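Long-range contacts in ferulic acid decarboxylase 1 (Candida dubliniensis, PDB 4ZAD), which catalyses the reversible, prenylated-flavin-dependent decarboxylation of aromatic acrylic acids such as ferulate, p-coumarate and cinnamate to their vinyl products: residues Asn4-Phe9 with Gly246-Ala251; Pro64-Arg69 with Ile310-Gln315; Ser353-Asp358 with His377-Leu382. All coordinates share one frame; numbering follows the deposited sequence.

Contact 1. Residues Asn4-Phe9 with Gly246-Ala251; sequences NPALKF and GLCNQA
L7 reaches C248 and Q250 through unusual torsions: chi1 of -112° sets CG away from the staggered positions, and chi2 of 6° nearly eclipses CD1 with CA, so this side chain looks strained. Across from it, C248 turns SG beside its own backbone N, while the extended Q250 carries CG anti to the backbone N (chi1 -179°). CD1 of L7 presses on SG of C248 at 3.5 Å. CD2 of L7 sits squarely over one face of the Q250 amide, 3.5 Å from CD and 3.6 Å from OE1 of Q250, and both methyls come near CB of C248. CB of A6 adds a looser touch, 4.2 Å from SG of C248. A turn holds the L7 end, with L7 N bonded to N4 O at 3.0 Å. On the other side helix 240-247 closes in a Schellman motif, N249 taking positive phi. A6 also bonds through its backbone to A225, on which the C248 side chain rests. E240, a manganese ligand, lies in this helix, and W175 of the flavin site is about 8 Å from L7, side chain to side chain. No hydrogen bond crosses between 4-9 and 246-251: methyls, thiol and amide face adhere by van der Waals contact, which joins the N-terminal arm to the helix end through shape, without directional polar bonds.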
loop_
_atom_site.group_PDB
_atom_site.type_symbol
_atom_site.label_atom_id
_atom_site.label_comp_id
_atom_site.label_asym_id
_atom_site.label_seq_id
_atom_site.Cartn_x
_atom_site.Cartn_y
_atom_site.Cartn_z
ATOM N N ASN A 4 33.877 -9.292 13.941
ATOM C CA ASN A 4 32.870 -10.256 13.358
ATOM C C ASN A 4 31.414 -10.232 13.888
ATOM O O ASN A 4 31.031 -11.055 14.694
ATOM C CB ASN A 4 33.353 -11.721 13.376
ATOM C CG ASN A 4 32.475 -12.655 12.458
ATOM O OD1 ASN A 4 31.631 -12.204 11.629
ATOM N ND2 ASN A 4 32.722 -13.948 12.576
ATOM N N PRO A 5 30.580 -9.348 13.336
ATOM C CA PRO A 5 29.249 -9.127 13.882
ATOM C C PRO A 5 28.271 -10.309 13.664
ATOM O O PRO A 5 27.225 -10.365 14.307
ATOM C CB PRO A 5 28.805 -7.871 13.149
ATOM C CG PRO A 5 29.479 -8.041 11.792
ATOM C CD PRO A 5 30.764 -8.657 12.041
ATOM N N ALA A 6 28.620 -11.247 12.787
ATOM C CA ALA A 6 27.822 -12.461 12.613
ATOM C C ALA A 6 27.909 -13.331 13.866
ATOM O O ALA A 6 26.939 -13.948 14.292
ATOM C CB ALA A 6 28.276 -13.257 11.368
ATOM N N LEU A 7 29.076 -13.358 14.469
ATOM C CA LEU A 7 29.341 -14.309 15.523
ATOM C C LEU A 7 29.351 -13.689 16.912
ATOM O O LEU A 7 29.331 -14.413 17.904
ATOM C CB LEU A 7 30.691 -14.980 15.239
ATOM C CG LEU A 7 30.821 -16.459 14.859
ATOM C CD1 LEU A 7 29.489 -17.212 14.639
ATOM C CD2 LEU A 7 31.759 -16.572 13.663
ATOM N N LYS A 8 29.399 -12.364 16.999
ATOM C CA LYS A 8 29.619 -11.691 18.299
ATOM C C LYS A 8 28.674 -10.501 18.441
ATOM O O LYS A 8 28.842 -9.482 17.778
ATOM C CB LYS A 8 31.097 -11.235 18.473
ATOM C CG LYS A 8 32.181 -12.320 18.244
ATOM C CD LYS A 8 32.852 -12.856 19.519
ATOM C CE LYS A 8 34.321 -12.423 19.650
ATOM N NZ LYS A 8 35.126 -13.364 20.537
ATOM N N PHE A 9 27.681 -10.634 19.318
ATOM C CA PHE A 9 26.669 -9.591 19.526
ATOM C C PHE A 9 27.319 -8.211 19.680
ATOM O O PHE A 9 26.870 -7.217 19.110
ATOM C CB PHE A 9 25.832 -9.959 20.752
ATOM C CG PHE A 9 24.785 -8.927 21.136
ATOM C CD1 PHE A 9 23.808 -8.531 20.238
ATOM C CD2 PHE A 9 24.748 -8.399 22.438
ATOM C CE1 PHE A 9 22.854 -7.617 20.611
ATOM C CE2 PHE A 9 23.785 -7.477 22.793
ATOM C CZ PHE A 9 22.854 -7.079 21.888
ATOM N N GLY A 246 27.442 -22.802 8.837
ATOM C CA GLY A 246 27.715 -22.616 7.428
ATOM C C GLY A 246 27.654 -21.131 7.099
ATOM O O GLY A 246 28.564 -20.571 6.494
ATOM N N LEU A 247 26.572 -20.499 7.527
ATOM C CA LEU A 247 26.335 -19.104 7.238
ATOM C C LEU A 247 27.546 -18.282 7.681
ATOM O O LEU A 247 27.945 -17.335 7.000
ATOM C CB LEU A 247 25.032 -18.642 7.932
ATOM C CG LEU A 247 23.734 -19.126 7.279
ATOM C CD1 LEU A 247 22.543 -19.070 8.223
ATOM C CD2 LEU A 247 23.481 -18.294 6.043
ATOM N N CYS A 248 28.143 -18.665 8.805
ATOM C CA CYS A 248 29.313 -17.969 9.293
ATOM C C CYS A 248 30.653 -18.553 8.760
ATOM O O CYS A 248 31.714 -18.072 9.148
ATOM C CB CYS A 248 29.320 -17.965 10.832
ATOM S SG CYS A 248 27.796 -17.398 11.609
ATOM N N ASN A 249 30.601 -19.548 7.865
ATOM C CA ASN A 249 31.797 -20.308 7.438
ATOM C C ASN A 249 32.694 -20.624 8.646
ATOM O O ASN A 249 33.901 -20.519 8.587
ATOM C CB ASN A 249 32.588 -19.588 6.298
ATOM C CG ASN A 249 33.635 -20.541 5.584
ATOM O OD1 ASN A 249 33.292 -21.643 5.088
ATOM N ND2 ASN A 249 34.912 -20.109 5.551
ATOM N N GLN A 250 32.061 -21.005 9.745
ATOM C CA GLN A 250 32.721 -21.145 11.018
ATOM C C GLN A 250 31.790 -21.697 12.111
ATOM O O GLN A 250 30.757 -21.127 12.378
ATOM C CB GLN A 250 33.230 -19.788 11.501
ATOM C CG GLN A 250 33.946 -19.942 12.821
ATOM C CD GLN A 250 34.551 -18.699 13.326
ATOM O OE1 GLN A 250 34.921 -17.804 12.560
ATOM N NE2 GLN A 250 34.684 -18.630 14.649
ATOM N N ALA A 251 32.227 -22.773 12.769
ATOM C CA ALA A 251 31.567 -23.397 13.918
ATOM C C ALA A 251 31.187 -22.408 15.024
ATOM O O ALA A 251 32.064 -21.741 15.571
ATOM C CB ALA A 251 32.504 -24.432 14.527
#

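Contact 2. Residues Pro64-Arg69 with Ile310-Gln315; sequences PKNLFR and ISYRDQ
L67 meets Y312 at about a right angle, laying its branched end on the flat of the phenol ring. CD1 of L67 stands 4.0 Å from the centroid of the Y312 ring and 15° off its normal, a CH-pi contact shifted slightly toward the rim, with CZ of Y312 the nearest ring atom to it. The second methyl, CD2 of L67, comes to 3.9 Å from CG of Y312, so the leucine spans the ring from its root to its hydroxyl end. N66 also crosses Y312 at about a right angle but uses the edge: its CB approaches CE2 of Y312 at 3.6 Å, close to the ring plane. Chi1 of 63° puts CG of Y312 in the crowded position between the backbone N and the carbonyl carbon. The Y312 hydroxyl is hydrogen-bonded to D63, and its ring also meets that of H131. Farther along, the bent R69 side chain crosses Q315 obliquely, guanidinium and amide planes 51° apart, with CA of Q315 at the guanidinium edge; the very short approach of NH1 of R69 to O of Q315 is doubtful as a bond. Backbone bonds of N66 and R69 to A316, and of R69 to M318, lead into the parallel pairing of strands 69-71 and 317-319. D314 and R313 turn their charges to K130 and E269. The chemistry thus grades from a buried aromatic and aliphatic end at Y312 to a polar outer end at Q315: the packing between the segments is apolar, no clear hydrogen bond crosses between them, and several of their polar ends bond to neighbouring residues instead.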
loop_
_atom_site.group_PDB
_atom_site.type_symbol
_atom_site.label_atom_id
_atom_site.label_comp_id
_atom_site.label_asym_id
_atom_site.label_seq_id
_atom_site.Cartn_x
_atom_site.Cartn_y
_atom_site.Cartn_z
ATOM N N PRO A 64 22.639 -4.502 39.976
ATOM C CA PRO A 64 22.192 -3.526 39.002
ATOM C C PRO A 64 23.273 -2.998 38.076
ATOM O O PRO A 64 22.964 -2.541 36.977
ATOM C CB PRO A 64 21.664 -2.368 39.864
ATOM C CG PRO A 64 22.158 -2.607 41.234
ATOM C CD PRO A 64 22.331 -4.080 41.348
ATOM N N LYS A 65 24.525 -3.029 38.504
ATOM C CA LYS A 65 25.578 -2.480 37.650
ATOM C C LYS A 65 25.801 -3.393 36.452
ATOM O O LYS A 65 26.313 -2.963 35.429
ATOM C CB LYS A 65 26.881 -2.181 38.446
ATOM C CG LYS A 65 27.896 -3.333 38.625
ATOM C CD LYS A 65 28.746 -3.136 39.939
ATOM C CE LYS A 65 30.285 -3.340 39.743
ATOM N NZ LYS A 65 30.755 -4.762 39.947
ATOM N N ASN A 66 25.383 -4.648 36.609
ATOM C CA ASN A 66 25.477 -5.658 35.555
ATOM C C ASN A 66 24.165 -6.074 34.875
ATOM O O ASN A 66 24.199 -6.562 33.764
ATOM C CB ASN A 66 26.139 -6.917 36.131
ATOM C CG ASN A 66 27.609 -6.735 36.408
ATOM O OD1 ASN A 66 28.133 -7.290 37.362
ATOM N ND2 ASN A 66 28.284 -5.977 35.569
ATOM N N LEU A 67 23.030 -5.917 35.545
ATOM C CA LEU A 67 21.756 -6.456 35.059
ATOM C C LEU A 67 20.669 -5.395 35.004
ATOM O O LEU A 67 20.304 -4.855 36.060
ATOM C CB LEU A 67 21.261 -7.555 36.014
ATOM C CG LEU A 67 22.084 -8.831 35.990
ATOM C CD1 LEU A 67 21.695 -9.798 37.117
ATOM C CD2 LEU A 67 21.879 -9.455 34.609
ATOM N N PHE A 68 20.176 -5.032 33.808
ATOM C CA PHE A 68 20.893 -5.129 32.523
ATOM C C PHE A 68 20.581 -3.831 31.772
ATOM O O PHE A 68 19.702 -3.058 32.200
ATOM C CB PHE A 68 20.459 -6.344 31.705
ATOM C CG PHE A 68 18.995 -6.616 31.769
ATOM C CD1 PHE A 68 18.108 -5.872 31.016
ATOM C CD2 PHE A 68 18.506 -7.617 32.587
ATOM C CE1 PHE A 68 16.743 -6.099 31.088
ATOM C CE2 PHE A 68 17.151 -7.866 32.679
ATOM C CZ PHE A 68 16.254 -7.106 31.938
ATOM N N ARG A 69 21.320 -3.581 30.694
ATOM C CA ARG A 69 20.980 -2.517 29.730
ATOM C C ARG A 69 20.084 -3.128 28.684
ATOM O O ARG A 69 19.978 -4.345 28.610
ATOM C CB ARG A 69 22.225 -1.988 29.005
ATOM C CG ARG A 69 23.125 -1.065 29.846
ATOM C CD ARG A 69 24.588 -1.549 29.913
ATOM N NE ARG A 69 25.397 -1.159 28.752
ATOM C CZ ARG A 69 26.542 -1.745 28.399
ATOM N NH1 ARG A 69 27.025 -2.774 29.073
ATOM N NH2 ARG A 69 27.209 -1.315 27.345
ATOM N N ILE A 310 21.198 -18.684 36.296
ATOM C CA ILE A 310 21.452 -17.594 35.366
ATOM C C ILE A 310 22.945 -17.321 35.403
ATOM O O ILE A 310 23.563 -17.243 36.476
ATOM C CB ILE A 310 20.745 -16.274 35.735
ATOM C CG1 ILE A 310 19.226 -16.379 35.596
ATOM C CG2 ILE A 310 21.272 -15.082 34.862
ATOM C CD1 ILE A 310 18.495 -15.126 36.124
ATOM N N SER A 311 23.528 -17.199 34.221
ATOM C CA SER A 311 24.916 -16.815 34.085
ATOM C C SER A 311 24.872 -15.549 33.237
ATOM O O SER A 311 23.998 -15.420 32.404
ATOM C CB SER A 311 25.732 -17.954 33.446
ATOM O OG SER A 311 25.390 -18.174 32.083
ATOM N N TYR A 312 25.769 -14.601 33.491
ATOM C CA TYR A 312 25.762 -13.317 32.777
ATOM C C TYR A 312 27.105 -12.602 32.858
ATOM O O TYR A 312 27.842 -12.740 33.829
ATOM C CB TYR A 312 24.667 -12.399 33.320
ATOM C CG TYR A 312 24.866 -12.020 34.759
ATOM C CD1 TYR A 312 24.411 -12.835 35.778
ATOM C CD2 TYR A 312 25.512 -10.850 35.107
ATOM C CE1 TYR A 312 24.601 -12.500 37.100
ATOM C CE2 TYR A 312 25.706 -10.504 36.456
ATOM C CZ TYR A 312 25.251 -11.340 37.427
ATOM O OH TYR A 312 25.419 -11.020 38.727
ATOM N N ARG A 313 27.419 -11.841 31.819
ATOM C CA ARG A 313 28.707 -11.171 31.731
ATOM C C ARG A 313 28.669 -9.819 32.426
ATOM O O ARG A 313 27.635 -9.391 32.891
ATOM C CB ARG A 313 29.101 -10.997 30.272
ATOM C CG ARG A 313 28.296 -9.948 29.525
ATOM C CD ARG A 313 28.619 -9.935 28.032
ATOM N NE ARG A 313 30.055 -9.860 27.757
ATOM C CZ ARG A 313 30.591 -10.089 26.572
ATOM N NH1 ARG A 313 29.831 -10.418 25.552
ATOM N NH2 ARG A 313 31.888 -10.013 26.405
ATOM N N ASP A 314 29.816 -9.155 32.505
ATOM C CA ASP A 314 29.873 -7.772 32.965
ATOM C C ASP A 314 28.999 -6.935 32.059
ATOM O O ASP A 314 29.096 -7.008 30.839
ATOM C CB ASP A 314 31.289 -7.200 32.827
ATOM C CG ASP A 314 32.248 -7.692 33.893
ATOM O OD1 ASP A 314 31.795 -8.105 34.982
ATOM O OD2 ASP A 314 33.471 -7.640 33.626
ATOM N N GLN A 315 28.132 -6.154 32.659
ATOM C CA GLN A 315 27.460 -5.074 31.976
ATOM C C GLN A 315 26.597 -5.619 30.848
ATOM O O GLN A 315 26.742 -5.217 29.691
ATOM C CB GLN A 315 28.485 -4.035 31.473
ATOM C CG GLN A 315 29.395 -3.473 32.556
ATOM C CD GLN A 315 29.882 -2.070 32.210
ATOM O OE1 GLN A 315 30.558 -1.863 31.192
ATOM N NE2 GLN A 315 29.542 -1.101 33.053
#

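Contact 3. Residues Ser353-Asp358 with His377-Leu382; sequences SKIVED and HELVKL
I355 packs against L382, E378 and L379 where two short helices flank an antiparallel strand pair: the weakly bonded helix 352-355 runs into edge strand 356-360 of the five-stranded mixed sheet, and helix 376-381 follows its partner, strand 369-374. From CB the isoleucine forks. Its branch methyl CG2 lies beside the backbone N and makes the tightest touch of this side chain, 3.6 Å from CD1 of L382. The same CG2 rests on the helix backbone, 3.8 Å from O of E378, and is 4.0 Å from CB of E378. The other arm starts at CG1, held between the backbone N and carbonyl carbon by chi1 of 60°, and chi2 of 179° sends CD1 straight on, anti to CA. At this tip CD1 of I355 meets CD1 of L382 at 3.8 Å and, more loosely, CD1 of L379 at 4.4 Å. The I355 and L382 side chains cross at about a right angle, and L389 of helix 386-399 touches both I355 and L379. Nearer the surface, CG of E378 lies 3.5 Å from O of K354, while the bent K354 chain brings NZ to 3.7 Å from CD2 of L382. I355 is also tied by a backbone bond to N375, whose side chain accepts the N-H of E378. The E378 carboxylate engages its own helix: NZ of K381 forms a salt bridge to OE2 of E378 at 2.9 Å, approaching from 40° above the carboxylate plane.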
loop_
_atom_site.group_PDB
_atom_site.type_symbol
_atom_site.label_atom_id
_atom_site.label_comp_id
_atom_site.label_asym_id
_atom_site.label_seq_id
_atom_site.Cartn_x
_atom_site.Cartn_y
_atom_site.Cartn_z
ATOM N N SER A 353 10.030 -24.426 -9.272
ATOM C CA SER A 353 11.389 -23.912 -9.483
ATOM C C SER A 353 11.683 -23.410 -10.866
ATOM O O SER A 353 12.644 -22.685 -11.035
ATOM C CB SER A 353 12.446 -24.946 -9.136
ATOM O OG SER A 353 12.332 -26.125 -9.939
ATOM N N LYS A 354 10.886 -23.784 -11.858
ATOM C CA LYS A 354 11.093 -23.306 -13.236
ATOM C C LYS A 354 10.545 -21.892 -13.465
ATOM O O LYS A 354 11.045 -21.160 -14.334
ATOM C CB LYS A 354 10.407 -24.242 -14.252
ATOM C CG LYS A 354 10.931 -25.696 -14.357
ATOM C CD LYS A 354 10.318 -26.376 -15.617
ATOM C CE LYS A 354 9.710 -27.790 -15.395
ATOM N NZ LYS A 354 8.388 -27.982 -16.139
ATOM N N ILE A 355 9.492 -21.538 -12.717
ATOM C CA ILE A 355 8.735 -20.302 -12.929
ATOM C C ILE A 355 8.832 -19.261 -11.834
ATOM O O ILE A 355 8.581 -18.101 -12.104
ATOM C CB ILE A 355 7.214 -20.571 -13.108
ATOM C CG1 ILE A 355 6.630 -21.266 -11.878
ATOM C CG2 ILE A 355 6.936 -21.344 -14.403
ATOM C CD1 ILE A 355 5.153 -21.521 -11.986
ATOM N N VAL A 356 9.168 -19.655 -10.606
ATOM C CA VAL A 356 9.173 -18.705 -9.488
ATOM C C VAL A 356 10.508 -18.040 -9.357
ATOM O O VAL A 356 11.494 -18.690 -9.003
ATOM C CB VAL A 356 8.874 -19.358 -8.132
ATOM C CG1 VAL A 356 9.091 -18.324 -6.988
ATOM C CG2 VAL A 356 7.486 -19.932 -8.102
ATOM N N GLU A 357 10.539 -16.727 -9.561
ATOM C CA GLU A 357 11.799 -15.982 -9.502
ATOM C C GLU A 357 12.199 -15.557 -8.107
ATOM O O GLU A 357 13.385 -15.472 -7.799
ATOM C CB GLU A 357 11.726 -14.751 -10.387
ATOM C CG GLU A 357 12.072 -15.067 -11.852
ATOM C CD GLU A 357 11.953 -13.845 -12.765
ATOM O OE1 GLU A 357 12.347 -12.731 -12.334
ATOM O OE2 GLU A 357 11.461 -14.002 -13.910
ATOM N N ASP A 358 11.207 -15.270 -7.269
ATOM C CA ASP A 358 11.413 -14.646 -5.957
ATOM C C ASP A 358 10.096 -14.663 -5.206
ATOM O O ASP A 358 9.034 -14.732 -5.818
ATOM C CB ASP A 358 11.895 -13.203 -6.110
ATOM C CG ASP A 358 13.413 -13.058 -6.058
ATOM O OD1 ASP A 358 14.120 -13.915 -5.471
ATOM O OD2 ASP A 358 13.906 -12.052 -6.603
ATOM N N HIS A 377 7.493 -16.101 -19.331
ATOM C CA HIS A 377 8.032 -16.880 -20.447
ATOM C C HIS A 377 8.052 -18.368 -20.147
ATOM O O HIS A 377 7.589 -19.189 -20.944
ATOM C CB HIS A 377 9.458 -16.430 -20.811
ATOM C CG HIS A 377 9.497 -15.170 -21.609
ATOM N ND1 HIS A 377 9.358 -15.156 -22.985
ATOM C CD2 HIS A 377 9.604 -13.872 -21.222
ATOM C CE1 HIS A 377 9.407 -13.904 -23.412
ATOM N NE2 HIS A 377 9.545 -13.106 -22.361
ATOM N N GLU A 378 8.595 -18.714 -18.993
ATOM C CA GLU A 378 8.560 -20.087 -18.547
ATOM C C GLU A 378 7.157 -20.488 -18.175
ATOM O O GLU A 378 6.878 -21.671 -18.167
ATOM C CB GLU A 378 9.469 -20.286 -17.337
ATOM C CG GLU A 378 10.914 -20.068 -17.626
ATOM C CD GLU A 378 11.483 -21.088 -18.577
ATOM O OE1 GLU A 378 11.133 -22.292 -18.472
ATOM O OE2 GLU A 378 12.317 -20.676 -19.404
ATOM N N LEU A 379 6.299 -19.523 -17.820
ATOM C CA LEU A 379 4.909 -19.832 -17.474
ATOM C C LEU A 379 4.129 -20.357 -18.673
ATOM O O LEU A 379 3.293 -21.262 -18.564
ATOM C CB LEU A 379 4.196 -18.617 -16.889
ATOM C CG LEU A 379 2.767 -18.930 -16.440
ATOM C CD1 LEU A 379 2.796 -20.108 -15.459
ATOM C CD2 LEU A 379 2.003 -17.715 -15.857
ATOM N N VAL A 380 4.380 -19.777 -19.830
ATOM C CA VAL A 380 3.713 -20.251 -21.055
ATOM C C VAL A 380 4.047 -21.733 -21.342
ATOM O O VAL A 380 3.145 -22.533 -21.643
ATOM C CB VAL A 380 4.055 -19.375 -22.271
ATOM C CG1 VAL A 380 3.335 -19.884 -23.499
ATOM C CG2 VAL A 380 3.697 -17.910 -21.960
ATOM N N LYS A 381 5.320 -22.087 -21.210
ATOM C CA LYS A 381 5.753 -23.449 -21.469
ATOM C C LYS A 381 4.922 -24.495 -20.695
ATOM O O LYS A 381 4.595 -25.562 -21.238
ATOM C CB LYS A 381 7.232 -23.610 -21.153
ATOM C CG LYS A 381 8.155 -22.799 -22.086
ATOM C CD LYS A 381 9.663 -22.839 -21.647
ATOM C CE LYS A 381 10.461 -21.683 -22.328
ATOM N NZ LYS A 381 11.963 -21.709 -22.113
ATOM N N LEU A 382 4.562 -24.183 -19.451
ATOM C CA LEU A 382 3.763 -25.071 -18.605
ATOM C C LEU A 382 2.373 -25.351 -19.138
ATOM O O LEU A 382 1.753 -26.337 -18.747
ATOM C CB LEU A 382 3.607 -24.476 -17.196
ATOM C CG LEU A 382 4.824 -24.425 -16.291
ATOM C CD1 LEU A 382 4.414 -23.894 -14.907
ATOM C CD2 LEU A 382 5.373 -25.816 -16.192
#

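All three contacts are partly buried, each with buried and exposed members. Contacts 1 and 2 interlace along the chain, and their centres lie 24 Å apart. They do not touch, but F9 rests on I317 and P319 just beyond 310-315, and R10 bonds to D314 O. Contact 1 is nearest the flavin pocket and is purely van der Waals; contact 2, at the end of the long strand 300-312, adds an aromatic face and many polar neighbours. Contact 3 is separate, closing within the C-terminal domain about 53 Å, centre to centre, from contact 2. It is aliphatic inside, with charged groups toward its rim.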